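Local coordinates for protein mRNA-decapping enzyme subunit 1 (Saccharomyces cerevisiae, PDB 1Q67) that acts with its partner Dcp2 in the decapping complex that removes the 7-methylguanine cap from mRNA, committing the transcript to 5' to 3' decay, at residues Phe39-Trp49 with Glu199-Asp210. Sequence-based numbering, arbitrary orientation.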
# COMPACT_ATOMS: atom_id res chain seq x y z
N PHE B 39 12.82 -2.77 -15.06
CA PHE B 39 12.69 -3.36 -13.74
C PHE B 39 11.24 -3.34 -13.27
O PHE B 39 10.50 -2.40 -13.56
CB PHE B 39 13.54 -2.56 -12.75
CG PHE B 39 13.35 -2.96 -11.31
CD1 PHE B 39 14.12 -3.96 -10.74
CD2 PHE B 39 12.36 -2.35 -10.54
CE1 PHE B 39 13.92 -4.36 -9.42
CE2 PHE B 39 12.15 -2.74 -9.22
CZ PHE B 39 12.93 -3.75 -8.66
N HIS B 40 10.86 -4.39 -12.55
CA HIS B 40 9.53 -4.47 -11.99
C HIS B 40 9.58 -5.34 -10.75
O HIS B 40 10.35 -6.29 -10.68
CB HIS B 40 8.50 -5.02 -12.99
CG HIS B 40 8.72 -6.46 -13.36
ND1 HIS B 40 9.55 -6.84 -14.39
CD2 HIS B 40 8.20 -7.60 -12.85
CE1 HIS B 40 9.55 -8.16 -14.49
NE2 HIS B 40 8.73 -8.64 -13.57
N THR B 41 8.77 -4.99 -9.76
CA THR B 41 8.69 -5.75 -8.52
C THR B 41 7.19 -5.79 -8.25
O THR B 41 6.49 -4.81 -8.51
CB THR B 41 9.49 -5.06 -7.37
OG1 THR B 41 9.59 -5.96 -6.26
CG2 THR B 41 8.80 -3.78 -6.92
N PRO B 42 6.69 -6.92 -7.73
CA PRO B 42 5.27 -7.18 -7.40
C PRO B 42 4.55 -6.27 -6.42
O PRO B 42 3.41 -5.86 -6.67
CB PRO B 42 5.29 -8.63 -6.88
CG PRO B 42 6.58 -9.20 -7.41
CD PRO B 42 7.53 -8.05 -7.31
N HIS B 43 5.19 -5.96 -5.31
CA HIS B 43 4.55 -5.15 -4.28
C HIS B 43 5.37 -3.99 -3.75
O HIS B 43 6.45 -4.18 -3.19
CB HIS B 43 4.16 -6.08 -3.12
CG HIS B 43 3.52 -7.36 -3.57
ND1 HIS B 43 2.24 -7.41 -4.10
CD2 HIS B 43 4.00 -8.62 -3.63
CE1 HIS B 43 1.97 -8.65 -4.46
NE2 HIS B 43 3.02 -9.40 -4.19
N ALA B 44 4.84 -2.78 -3.93
CA ALA B 44 5.51 -1.57 -3.47
C ALA B 44 4.44 -0.60 -2.99
O ALA B 44 3.40 -0.47 -3.62
CB ALA B 44 6.31 -0.94 -4.60
N SER B 45 4.70 0.07 -1.87
CA SER B 45 3.74 1.01 -1.31
C SER B 45 4.39 2.40 -1.27
O SER B 45 5.54 2.54 -0.86
CB SER B 45 3.32 0.55 0.09
OG SER B 45 2.28 1.35 0.59
N LEU B 46 3.63 3.41 -1.67
CA LEU B 46 4.12 4.78 -1.74
C LEU B 46 3.78 5.73 -0.59
O LEU B 46 2.64 5.80 -0.13
CB LEU B 46 3.63 5.41 -3.06
CG LEU B 46 4.25 6.75 -3.44
CD1 LEU B 46 5.73 6.54 -3.79
CD2 LEU B 46 3.53 7.36 -4.62
N TYR B 47 4.80 6.46 -0.13
CA TYR B 47 4.65 7.45 0.93
C TYR B 47 5.32 8.74 0.48
O TYR B 47 6.21 8.72 -0.37
CB TYR B 47 5.34 7.02 2.23
CG TYR B 47 4.82 5.76 2.87
CD1 TYR B 47 5.14 4.51 2.35
CD2 TYR B 47 4.03 5.82 4.02
CE1 TYR B 47 4.69 3.35 2.96
CE2 TYR B 47 3.58 4.67 4.64
CZ TYR B 47 3.92 3.43 4.11
OH TYR B 47 3.49 2.28 4.73
N LYS B 48 4.90 9.85 1.06
CA LYS B 48 5.48 11.14 0.74
C LYS B 48 5.88 11.81 2.05
O LYS B 48 5.14 11.79 3.03
CB LYS B 48 4.49 12.01 -0.03
CG LYS B 48 5.10 13.32 -0.53
CD LYS B 48 4.18 14.05 -1.49
CE LYS B 48 4.88 15.25 -2.11
NZ LYS B 48 4.10 15.83 -3.23
N TRP B 49 7.07 12.41 2.05
CA TRP B 49 7.58 13.08 3.23
C TRP B 49 6.99 14.48 3.40
O TRP B 49 6.98 15.28 2.47
CB TRP B 49 9.11 13.17 3.17
CG TRP B 49 9.71 13.85 4.36
CD1 TRP B 49 10.14 15.15 4.44
CD2 TRP B 49 9.92 13.28 5.65
NE1 TRP B 49 10.60 15.42 5.71
CE2 TRP B 49 10.47 14.29 6.48
CE3 TRP B 49 9.69 12.01 6.20
CZ2 TRP B 49 10.80 14.07 7.82
CZ3 TRP B 49 10.01 11.79 7.54
CH2 TRP B 49 10.56 12.82 8.33
N GLU B 199 10.87 17.25 -4.00
CA GLU B 199 9.87 16.56 -3.19
C GLU B 199 10.44 15.18 -2.88
O GLU B 199 11.09 14.57 -3.73
CB GLU B 199 8.55 16.43 -3.94
CG GLU B 199 7.97 17.76 -4.35
CD GLU B 199 6.68 17.62 -5.12
OE1 GLU B 199 5.62 17.52 -4.46
OE2 GLU B 199 6.73 17.61 -6.37
N VAL B 200 10.20 14.70 -1.67
CA VAL B 200 10.72 13.41 -1.25
C VAL B 200 9.66 12.31 -1.08
O VAL B 200 8.69 12.47 -0.33
CB VAL B 200 11.50 13.56 0.08
CG1 VAL B 200 12.03 12.22 0.54
CG2 VAL B 200 12.65 14.56 -0.10
N TYR B 201 9.85 11.20 -1.78
CA TYR B 201 8.93 10.07 -1.70
C TYR B 201 9.66 8.89 -1.10
O TYR B 201 10.88 8.77 -1.23
CB TYR B 201 8.40 9.67 -3.08
CG TYR B 201 7.51 10.69 -3.73
CD1 TYR B 201 8.05 11.75 -4.47
CD2 TYR B 201 6.12 10.63 -3.58
CE1 TYR B 201 7.23 12.72 -5.04
CE2 TYR B 201 5.30 11.59 -4.15
CZ TYR B 201 5.86 12.63 -4.88
OH TYR B 201 5.05 13.59 -5.44
N GLY B 202 8.90 8.03 -0.43
CA GLY B 202 9.45 6.83 0.17
C GLY B 202 8.70 5.64 -0.42
O GLY B 202 7.48 5.66 -0.51
N ILE B 203 9.42 4.62 -0.85
CA ILE B 203 8.77 3.46 -1.42
C ILE B 203 9.13 2.21 -0.63
O ILE B 203 10.30 1.84 -0.56
CB ILE B 203 9.17 3.24 -2.90
CG1 ILE B 203 8.86 4.50 -3.72
CG2 ILE B 203 8.39 2.07 -3.48
CD1 ILE B 203 9.36 4.42 -5.16
N TRP B 204 8.13 1.59 -0.01
CA TRP B 204 8.36 0.35 0.75
C TRP B 204 8.21 -0.78 -0.25
O TRP B 204 7.18 -0.91 -0.92
CB TRP B 204 7.32 0.16 1.86
CG TRP B 204 7.53 -1.12 2.62
CD1 TRP B 204 8.47 -1.36 3.58
CD2 TRP B 204 6.88 -2.38 2.39
NE1 TRP B 204 8.45 -2.68 3.96
CE2 TRP B 204 7.47 -3.33 3.24
CE3 TRP B 204 5.84 -2.79 1.54
CZ2 TRP B 204 7.07 -4.68 3.27
CZ3 TRP B 204 5.43 -4.14 1.57
CH2 TRP B 204 6.05 -5.06 2.43
N ILE B 205 9.24 -1.61 -0.37
CA ILE B 205 9.20 -2.72 -1.30
C ILE B 205 9.26 -4.05 -0.54
O ILE B 205 10.16 -4.28 0.25
CB ILE B 205 10.37 -2.63 -2.30
CG1 ILE B 205 10.24 -1.33 -3.11
CG2 ILE B 205 10.36 -3.85 -3.21
CD1 ILE B 205 11.39 -1.07 -4.06
N HIS B 206 8.28 -4.91 -0.80
CA HIS B 206 8.20 -6.20 -0.12
C HIS B 206 9.38 -7.12 -0.40
O HIS B 206 9.96 -7.68 0.52
CB HIS B 206 6.90 -6.91 -0.49
CG HIS B 206 6.65 -8.14 0.34
ND1 HIS B 206 6.34 -8.08 1.68
CD2 HIS B 206 6.75 -9.45 0.03
CE1 HIS B 206 6.26 -9.30 2.17
NE2 HIS B 206 6.51 -10.16 1.19
N THR B 207 9.75 -7.30 -1.67
CA THR B 207 10.88 -8.16 -2.00
C THR B 207 12.15 -7.46 -1.51
O THR B 207 12.58 -6.47 -2.08
CB THR B 207 10.99 -8.40 -3.52
OG1 THR B 207 9.76 -8.95 -4.02
CG2 THR B 207 12.12 -9.38 -3.83
N VAL B 208 12.72 -7.99 -0.44
CA VAL B 208 13.92 -7.42 0.17
C VAL B 208 15.02 -7.08 -0.83
O VAL B 208 15.41 -5.93 -0.95
CB VAL B 208 14.51 -8.36 1.24
CG1 VAL B 208 15.76 -7.73 1.86
CG2 VAL B 208 13.47 -8.65 2.31
N SER B 209 15.51 -8.10 -1.54
CA SER B 209 16.58 -7.91 -2.52
C SER B 209 16.27 -6.88 -3.60
O SER B 209 17.19 -6.33 -4.22
CB SER B 209 16.93 -9.25 -3.18
OG SER B 209 15.81 -9.79 -3.87
N ASP B 210 14.99 -6.60 -3.84
CA ASP B 210 14.63 -5.62 -4.86
C ASP B 210 14.89 -4.18 -4.45
O ASP B 210 14.96 -3.29 -5.30
CB ASP B 210 13.17 -5.78 -5.28
CG ASP B 210 12.98 -6.90 -6.27
OD1 ASP B 210 13.99 -7.32 -6.89
OD2 ASP B 210 11.83 -7.35 -6.46
O HOH W 1 7.90 -6.37 -4.15
O HOH W 2 8.06 15.79 -0.08
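K48 and Y201 lie side by side on antiparallel strands 43-49 and 200-205, neighbours in one sheet of the PH-like beta sandwich expected of the Dcp1 family. K48 leaves its strand with CG anti to the backbone N (chi1 -174°) and stays extended, which places CG over one face of the Y201 ring, with CD 3.8 Å from CE2. The ammonium NZ then reaches E199 OE1 at 2.6 Å, a salt bridge in which NZ comes from above the carboxylate plane. A methionine here would probably leave the E199 carboxylate without this countercharge.

On the same inner face, L46 CD1 packs 3.7 Å from I203 CG1, and the lone methyl of A44 fits beside I203, CB 3.8 Å from CG2; L65 of the opposing sheet touches A44 and I203. The other face carries S45, Y47 and W204. G202, with no side chain to crowd Y47, forms a hydrogen-bonded pair with it, N to O at 2.8 Å both ways. Beyond it, H43 meets the W204 and H206 rings of the second subunit, and the two H206 rings meet each other.

At P42 the chain turns from strand 34-41 of the opposing sheet into 43-49, and helix 208-223 begins alongside. One water bridges T41 OG1, H43 N and T207 N. With OG1 anti to its own nitrogen (chi1 -169°), T41 donates to D210 OD2 at 2.6 Å, on the anti side of the carboxylate, while D210 CB sits in plane at the F39 ring edge.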